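Local coordinates for protein R.Pab1 family restriction endonuclease (Campylobacter coli, PDB 7CFA) that acts as a restriction DNA glycosylase, probably excising a base within its recognition sequence as other R.PabI-family enzymes do, at residues L170-P175 with I208-E213; I155-K160 with I164-M169. The protein carries 2 engineered substitutions. One frame throughout, in Å; residues are numbered along the deposited sequence.

Interaction 1: residues L170-P175 with I208-E213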
ATOM      1  N   LEU A 170       9.932   8.529  -1.034  1.00 44.63           N
ATOM      2  CA  LEU A 170      10.906   8.611  -2.113  1.00 38.00           C
ATOM      3  C   LEU A 170      11.622   7.276  -2.262  1.00 41.19           C
ATOM      4  O   LEU A 170      12.072   6.690  -1.273  1.00 37.32           O
ATOM      5  CB  LEU A 170      11.912   9.733  -1.847  1.00 39.33           C
ATOM      6  CG  LEU A 170      12.870  10.134  -2.974  1.00 44.95           C
ATOM      7  CD1 LEU A 170      13.177  11.621  -2.896  1.00 48.56           C
ATOM      8  CD2 LEU A 170      14.162   9.331  -2.916  1.00 38.50           C
ATOM      9  N   TYR A 171      11.722   6.801  -3.500  1.00 39.49           N
ATOM     10  CA  TYR A 171      12.428   5.570  -3.822  1.00 43.59           C
ATOM     11  C   TYR A 171      13.540   5.885  -4.810  1.00 44.59           C
ATOM     12  O   TYR A 171      13.319   6.605  -5.788  1.00 40.25           O
ATOM     13  CB  TYR A 171      11.477   4.519  -4.399  1.00 40.06           C
ATOM     14  CG  TYR A 171      10.437   4.040  -3.412  1.00 41.99           C
ATOM     15  CD1 TYR A 171       9.240   4.727  -3.247  1.00 46.10           C
ATOM     16  CD2 TYR A 171      10.655   2.906  -2.641  1.00 41.20           C
ATOM     17  CE1 TYR A 171       8.288   4.295  -2.342  1.00 48.81           C
ATOM     18  CE2 TYR A 171       9.708   2.464  -1.733  1.00 46.68           C
ATOM     19  CZ  TYR A 171       8.526   3.164  -1.589  1.00 55.25           C
ATOM     20  OH  TYR A 171       7.580   2.732  -0.688  1.00 57.28           O
ATOM     21  N   PHE A 172      14.729   5.356  -4.545  1.00 43.79           N
ATOM     22  CA  PHE A 172      15.895   5.553  -5.396  1.00 39.71           C
ATOM     23  C   PHE A 172      16.099   4.291  -6.226  1.00 40.45           C
ATOM     24  O   PHE A 172      16.233   3.195  -5.671  1.00 38.61           O
ATOM     25  CB  PHE A 172      17.124   5.867  -4.545  1.00 42.31           C
ATOM     26  CG  PHE A 172      18.359   6.174  -5.338  1.00 42.33           C
ATOM     27  CD1 PHE A 172      18.297   6.974  -6.468  1.00 38.54           C
ATOM     28  CD2 PHE A 172      19.590   5.680  -4.938  1.00 37.15           C
ATOM     29  CE1 PHE A 172      19.440   7.264  -7.191  1.00 42.08           C
ATOM     30  CE2 PHE A 172      20.734   5.967  -5.655  1.00 39.67           C
ATOM     31  CZ  PHE A 172      20.659   6.760  -6.781  1.00 45.20           C
ATOM     32  N   CYS A 173      16.111   4.441  -7.549  1.00 37.40           N
ATOM     33  CA  CYS A 173      16.103   3.301  -8.455  1.00 42.86           C
ATOM     34  C   CYS A 173      17.241   3.386  -9.463  1.00 51.04           C
ATOM     35  O   CYS A 173      17.618   4.474  -9.913  1.00 52.41           O
ATOM     36  CB  CYS A 173      14.765   3.198  -9.197  1.00 49.33           C
ATOM     37  SG  CYS A 173      13.319   3.146  -8.112  1.00 49.75           S
ATOM     38  N   PHE A 174      17.767   2.222  -9.824  1.00 52.47           N
ATOM     39  CA  PHE A 174      18.851   2.096 -10.790  1.00 56.74           C
ATOM     40  C   PHE A 174      18.978   0.623 -11.181  1.00 57.19           C
ATOM     41  O   PHE A 174      18.593  -0.259 -10.406  1.00 53.13           O
ATOM     42  CB  PHE A 174      20.178   2.620 -10.219  1.00 55.33           C
ATOM     43  CG  PHE A 174      20.527   2.049  -8.878  1.00 53.48           C
ATOM     44  CD1 PHE A 174      21.237   0.863  -8.777  1.00 49.50           C
ATOM     45  CD2 PHE A 174      20.149   2.700  -7.717  1.00 51.54           C
ATOM     46  CE1 PHE A 174      21.557   0.337  -7.541  1.00 52.30           C
ATOM     47  CE2 PHE A 174      20.467   2.178  -6.479  1.00 54.84           C
ATOM     48  CZ  PHE A 174      21.171   0.995  -6.391  1.00 53.22           C
ATOM     49  N   PRO A 175      19.514   0.341 -12.370  1.00 52.66           N
ATOM     50  CA  PRO A 175      19.605  -1.051 -12.828  1.00 54.95           C
ATOM     51  C   PRO A 175      20.518  -1.891 -11.946  1.00 52.96           C
ATOM     52  O   PRO A 175      21.494  -1.401 -11.373  1.00 56.53           O
ATOM     53  CB  PRO A 175      20.173  -0.922 -14.246  1.00 58.10           C
ATOM     54  CG  PRO A 175      19.859   0.474 -14.662  1.00 55.19           C
ATOM     55  CD  PRO A 175      19.940   1.290 -13.413  1.00 53.28           C
ATOM     56  N   ILE A 208      28.255  11.916  -7.797  1.00 42.37           N
ATOM     57  CA  ILE A 208      27.868  12.428  -6.485  1.00 39.90           C
ATOM     58  C   ILE A 208      26.742  13.448  -6.607  1.00 39.35           C
ATOM     59  O   ILE A 208      25.901  13.562  -5.706  1.00 42.56           O
ATOM     60  CB  ILE A 208      29.093  13.015  -5.754  1.00 51.55           C
ATOM     61  CG1 ILE A 208      28.712  13.483  -4.346  1.00 45.07           C
ATOM     62  CG2 ILE A 208      29.708  14.158  -6.550  1.00 51.48           C
ATOM     63  CD1 ILE A 208      28.107  12.395  -3.480  1.00 46.42           C
ATOM     64  N   ASN A 209      26.685  14.189  -7.717  1.00 39.89           N
ATOM     65  CA  ASN A 209      25.650  15.205  -7.872  1.00 60.50           C
ATOM     66  C   ASN A 209      24.252  14.606  -7.956  1.00 54.11           C
ATOM     67  O   ASN A 209      23.271  15.321  -7.727  1.00 52.18           O
ATOM     68  CB  ASN A 209      25.928  16.065  -9.104  1.00 64.03           C
ATOM     69  CG  ASN A 209      26.953  17.146  -8.833  1.00 84.40           C
ATOM     70  OD1 ASN A 209      26.613  18.238  -8.377  1.00 93.95           O
ATOM     71  ND2 ASN A 209      28.217  16.846  -9.103  1.00 92.44           N
ATOM     72  N   ILE A 210      24.141  13.315  -8.278  1.00 48.59           N
ATOM     73  CA  ILE A 210      22.851  12.638  -8.194  1.00 49.36           C
ATOM     74  C   ILE A 210      22.328  12.675  -6.765  1.00 52.31           C
ATOM     75  O   ILE A 210      21.146  12.946  -6.523  1.00 42.14           O
ATOM     76  CB  ILE A 210      22.976  11.193  -8.710  1.00 52.91           C
ATOM     77  CG1 ILE A 210      23.307  11.196 -10.202  1.00 46.93           C
ATOM     78  CG2 ILE A 210      21.702  10.408  -8.427  1.00 57.13           C
ATOM     79  CD1 ILE A 210      23.621   9.834 -10.751  1.00 62.01           C
ATOM     80  N   PHE A 211      23.202  12.416  -5.795  1.00 40.84           N
ATOM     81  CA  PHE A 211      22.777  12.433  -4.401  1.00 41.67           C
ATOM     82  C   PHE A 211      22.533  13.852  -3.907  1.00 41.37           C
ATOM     83  O   PHE A 211      21.686  14.062  -3.030  1.00 46.96           O
ATOM     84  CB  PHE A 211      23.811  11.698  -3.542  1.00 40.77           C
ATOM     85  CG  PHE A 211      23.989  10.257  -3.936  1.00 43.06           C
ATOM     86  CD1 PHE A 211      24.878   9.907  -4.944  1.00 48.35           C
ATOM     87  CD2 PHE A 211      23.249   9.257  -3.325  1.00 40.11           C
ATOM     88  CE1 PHE A 211      25.032   8.588  -5.324  1.00 50.15           C
ATOM     89  CE2 PHE A 211      23.402   7.934  -3.702  1.00 43.84           C
ATOM     90  CZ  PHE A 211      24.293   7.602  -4.703  1.00 49.39           C
ATOM     91  N   LEU A 212      23.240  14.838  -4.466  1.00 43.28           N
ATOM     92  CA  LEU A 212      22.960  16.231  -4.124  1.00 45.53           C
ATOM     93  C   LEU A 212      21.596  16.666  -4.644  1.00 44.52           C
ATOM     94  O   LEU A 212      20.846  17.351  -3.937  1.00 46.20           O
ATOM     95  CB  LEU A 212      24.054  17.145  -4.674  1.00 46.66           C
ATOM     96  CG  LEU A 212      25.387  17.146  -3.924  1.00 52.27           C
ATOM     97  CD1 LEU A 212      26.415  17.978  -4.671  1.00 54.05           C
ATOM     98  CD2 LEU A 212      25.198  17.674  -2.509  1.00 51.68           C
ATOM     99  N   GLU A 213      21.257  16.288  -5.879  1.00 45.20           N
ATOM    100  CA  GLU A 213      19.930  16.597  -6.403  1.00 47.34           C
ATOM    101  C   GLU A 213      18.841  15.865  -5.630  1.00 44.55           C
ATOM    102  O   GLU A 213      17.719  16.371  -5.513  1.00 49.17           O
ATOM    103  CB  GLU A 213      19.853  16.248  -7.890  1.00 43.45           C
ATOM    104  CG  GLU A 213      20.716  17.134  -8.773  1.00 52.78           C
ATOM    105  CD  GLU A 213      20.511  16.872 -10.253  1.00 62.87           C
ATOM    106  OE1 GLU A 213      19.661  16.025 -10.605  1.00 65.13           O
ATOM    107  OE2 GLU A 213      21.203  17.515 -11.069  1.00 77.18           O
TER
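Phe172 reaches from strand 166-175 to helix 208-219, where its ring meets Phe211 and Ile210. The aromatic pair comes first: CE2 of Phe172 lies 3.8 Å from CE2 of Phe211, and CZ of Phe211 stands only slightly farther from the same carbon. The ring centroids of Phe172 and Phe211 are 5.5 Å apart and the planes meet obliquely, inclined at 67°. With CG of Phe172 turned anti to the backbone N (chi1 -176°), the ring extends from the strand toward the helix and bridges backbones whose nearest CA atoms, those of Phe172 and Phe211, are 9.8 Å apart. The contact belongs to a helix-on-sheet layer: helix 208-219 packs on one face of the large antiparallel sheet, with 166-175 one of its inner strands. The aliphatic contact falls on the other side of the ring's outer end, where the CG2 methyl of Ile210 lies 4.1 Å from CE1 of Phe172 and equally near its CZ. No hydrogen bond crosses between the segments, so dispersion and burial of apolar surface account for the attraction. Within the strand, CD2 of Phe174 sits 3.9 Å above the Phe172 ring plane, displaced toward the rim. Leu201 of strand 198-203 touches Phe172, Phe174 and Phe211, while Met214, one turn farther along the helix, also packs on Phe172.

Interaction 2: residues I155-K160 with I164-M169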
ATOM      1  N   ILE A 155       8.516   9.303  -6.334  1.00 41.52           N
ATOM      2  CA  ILE A 155       7.844   9.703  -5.105  1.00 48.88           C
ATOM      3  C   ILE A 155       6.412   9.197  -5.164  1.00 46.47           C
ATOM      4  O   ILE A 155       5.631   9.615  -6.029  1.00 46.36           O
ATOM      5  CB  ILE A 155       7.889  11.225  -4.907  1.00 44.74           C
ATOM      6  CG1 ILE A 155       9.342  11.702  -4.849  1.00 44.09           C
ATOM      7  CG2 ILE A 155       7.139  11.620  -3.642  1.00 39.44           C
ATOM      8  CD1 ILE A 155       9.496  13.199  -4.788  1.00 45.56           C
ATOM      9  N   ILE A 156       6.070   8.290  -4.256  1.00 49.38           N
ATOM     10  CA  ILE A 156       4.718   7.756  -4.153  1.00 47.71           C
ATOM     11  C   ILE A 156       3.945   8.589  -3.140  1.00 46.47           C
ATOM     12  O   ILE A 156       4.418   8.821  -2.022  1.00 44.51           O
ATOM     13  CB  ILE A 156       4.742   6.273  -3.747  1.00 54.37           C
ATOM     14  CG1 ILE A 156       5.585   5.462  -4.734  1.00 59.63           C
ATOM     15  CG2 ILE A 156       3.329   5.720  -3.669  1.00 70.74           C
ATOM     16  CD1 ILE A 156       5.101   5.544  -6.164  1.00 70.79           C
ATOM     17  N   ILE A 157       2.758   9.042  -3.531  1.00 48.82           N
ATOM     18  CA  ILE A 157       1.917   9.887  -2.691  1.00 49.70           C
ATOM     19  C   ILE A 157       0.804   9.028  -2.103  1.00 54.32           C
ATOM     20  O   ILE A 157       0.004   8.443  -2.843  1.00 52.29           O
ATOM     21  CB  ILE A 157       1.341  11.069  -3.485  1.00 53.10           C
ATOM     22  CG1 ILE A 157       2.466  11.886  -4.126  1.00 62.62           C
ATOM     23  CG2 ILE A 157       0.488  11.948  -2.587  1.00 49.29           C
ATOM     24  CD1 ILE A 157       3.430  12.490  -3.129  1.00 64.69           C
ATOM     25  N   LYS A 158       0.747   8.955  -0.775  1.00 54.85           N
ATOM     26  CA  LYS A 158      -0.287   8.216  -0.063  1.00 54.17           C
ATOM     27  C   LYS A 158      -0.912   9.116   0.997  1.00 53.83           C
ATOM     28  O   LYS A 158      -0.431  10.219   1.271  1.00 54.68           O
ATOM     29  CB  LYS A 158       0.273   6.942   0.583  1.00 57.53           C
ATOM     30  CG  LYS A 158       0.726   5.879  -0.410  1.00 71.41           C
ATOM     31  CD  LYS A 158      -0.446   5.300  -1.191  1.00 73.93           C
ATOM     32  CE  LYS A 158       0.021   4.224  -2.159  1.00 71.00           C
ATOM     33  NZ  LYS A 158      -1.106   3.611  -2.917  1.00 76.18           N
ATOM     34  N   GLU A 159      -1.999   8.633   1.596  1.00 55.90           N
ATOM     35  CA  GLU A 159      -2.678   9.398   2.634  1.00 59.74           C
ATOM     36  C   GLU A 159      -1.848   9.420   3.911  1.00 63.67           C
ATOM     37  O   GLU A 159      -1.172   8.445   4.248  1.00 72.97           O
ATOM     38  CB  GLU A 159      -4.057   8.805   2.935  1.00 61.97           C
ATOM     39  CG  GLU A 159      -4.973   8.651   1.732  1.00 65.43           C
ATOM     40  CD  GLU A 159      -4.827   7.300   1.058  1.00 71.26           C
ATOM     41  OE1 GLU A 159      -3.820   6.611   1.321  1.00 73.92           O
ATOM     42  OE2 GLU A 159      -5.723   6.928   0.271  1.00 70.97           O
ATOM     43  N   LYS A 160      -1.902  10.543   4.624  1.00 69.79           N
ATOM     44  CA  LYS A 160      -1.277  10.613   5.937  1.00 77.48           C
ATOM     45  C   LYS A 160      -2.039   9.732   6.917  1.00 98.06           C
ATOM     46  O   LYS A 160      -3.269   9.802   7.003  1.00 88.61           O
ATOM     47  CB  LYS A 160      -1.242  12.053   6.444  1.00 69.49           C
ATOM     48  CG  LYS A 160      -0.240  12.951   5.748  1.00 67.91           C
ATOM     49  CD  LYS A 160      -0.126  14.277   6.482  1.00 72.61           C
ATOM     50  CE  LYS A 160       0.842  15.222   5.791  1.00 78.55           C
ATOM     51  NZ  LYS A 160       2.204  14.633   5.677  1.00 89.84           N
ATOM     52  N   ILE A 164      -4.433  14.658   8.397  1.00107.73           N
ATOM     53  CA  ILE A 164      -5.022  15.290   7.222  1.00 96.54           C
ATOM     54  C   ILE A 164      -3.904  15.610   6.241  1.00 81.51           C
ATOM     55  O   ILE A 164      -2.858  16.138   6.633  1.00 84.98           O
ATOM     56  CB  ILE A 164      -5.794  16.563   7.610  1.00 89.65           C
ATOM     57  CG1 ILE A 164      -7.034  16.198   8.426  1.00 91.01           C
ATOM     58  CG2 ILE A 164      -6.178  17.366   6.378  1.00 81.61           C
ATOM     59  CD1 ILE A 164      -8.037  15.383   7.654  1.00 85.91           C
ATOM     60  N   GLY A 165      -4.122  15.300   4.972  1.00 64.77           N
ATOM     61  CA  GLY A 165      -3.155  15.581   3.938  1.00 58.29           C
ATOM     62  C   GLY A 165      -2.586  14.321   3.320  1.00 49.10           C
ATOM     63  O   GLY A 165      -3.103  13.213   3.491  1.00 53.52           O
ATOM     64  N   VAL A 166      -1.491  14.501   2.583  1.00 52.73           N
ATOM     65  CA  VAL A 166      -0.829  13.407   1.889  1.00 53.33           C
ATOM     66  C   VAL A 166       0.642  13.393   2.277  1.00 53.13           C
ATOM     67  O   VAL A 166       1.195  14.384   2.759  1.00 53.28           O
ATOM     68  CB  VAL A 166      -0.979  13.512   0.357  1.00 55.05           C
ATOM     69  CG1 VAL A 166      -2.446  13.477  -0.034  1.00 49.47           C
ATOM     70  CG2 VAL A 166      -0.312  14.779  -0.154  1.00 49.84           C
ATOM     71  N   GLN A 167       1.274  12.243   2.062  1.00 53.79           N
ATOM     72  CA  GLN A 167       2.684  12.053   2.359  1.00 54.45           C
ATOM     73  C   GLN A 167       3.381  11.435   1.155  1.00 52.72           C
ATOM     74  O   GLN A 167       2.780  10.652   0.409  1.00 56.69           O
ATOM     75  CB  GLN A 167       2.890  11.160   3.589  1.00 53.51           C
ATOM     76  CG  GLN A 167       2.258   9.783   3.464  1.00 59.50           C
ATOM     77  CD  GLN A 167       2.606   8.873   4.626  1.00 76.83           C
ATOM     78  OE1 GLN A 167       3.686   8.976   5.209  1.00 80.94           O
ATOM     79  NE2 GLN A 167       1.688   7.978   4.973  1.00 81.78           N
ATOM     80  N   GLY A 168       4.643  11.784   0.981  1.00 54.65           N
ATOM     81  CA  GLY A 168       5.457  11.280  -0.115  1.00 50.28           C
ATOM     82  C   GLY A 168       6.528  10.330   0.395  1.00 51.21           C
ATOM     83  O   GLY A 168       7.185  10.602   1.401  1.00 54.54           O
ATOM     84  N   MET A 169       6.676   9.208  -0.306  1.00 53.43           N
ATOM     85  CA  MET A 169       7.734   8.239  -0.053  1.00 52.22           C
ATOM     86  C   MET A 169       8.660   8.222  -1.259  1.00 41.83           C
ATOM     87  O   MET A 169       8.219   7.938  -2.378  1.00 41.31           O
ATOM     88  CB  MET A 169       7.161   6.844   0.206  1.00 59.53           C
ATOM     89  CG  MET A 169       6.639   6.624   1.618  1.00 82.00           C
ATOM     90  SD  MET A 169       5.191   7.622   2.018  1.00100.98           S
ATOM     91  CE  MET A 169       4.008   6.992   0.830  1.00 98.02           C
TER
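Gly165 opens the pairing with Lys160: Gly165 O accepts a hydrogen bond from Lys160 N, 3.1 Å away. Its phi is positive, and glycine's backbone freedom suits this bend of the chain. At Val166, CB packs 3.6 Å from CG2 of Ile157, while the carbonyl O takes a weak bond from Lys160 NZ. The lysine chain runs alongside the 164-166 backbone, which brings NZ to Val166 O; the same ammonium forms a salt bridge with Glu112. Gln167 pairs with Lys158 through two backbone bonds, its N donating to Lys158 O over 2.8 Å. This is the tip of a beta hairpin formed by strands 152-159 and 166-175, whose segments 155-159 and 166-169 run antiparallel, their axes at 153°. Gln167 CG lies between the backbone N and the carbonyl carbon (chi1 58°), and the extended chain beyond it carries NE2 to 3.0 Å from Glu159 O. Gly168 faces Ile157 in a non-hydrogen-bonded pair; its CA lies close against two side chains, 3.8 Å from Ile157 CD1 and 3.9 Å from Ile155 CG2. Met169 closes the ladder with reciprocal backbone bonds to Ile156. Bent at chi2 and chi3, its chain turns across to the neighbouring strand, placing CE 3.7 Å from Lys158 CG and 3.4 Å from Ile156 O.

How the interactions relate
Strand 166-175 carries both contacts in series: its first residues form the hairpin pairing of interaction 2, and its later part faces helix 208-219 in interaction 1. The centres lie about 20 Å apart, yet the two meet where the strand passes from one to the other, with Tyr171 CE1 3.8 Å from Ile156 CG1 and Leu170 CG 4.3 Å from Ile155 CG1. Interaction 1 is buried, its centre about 6 Å from the centre of the chain; interaction 2 is at the surface, about 15 Å from that centre. Strands 152-159 and 166-175 are neighbours in one sheet, which runs from a helix-covered core to a hairpin tip, all within the R.PabI family region.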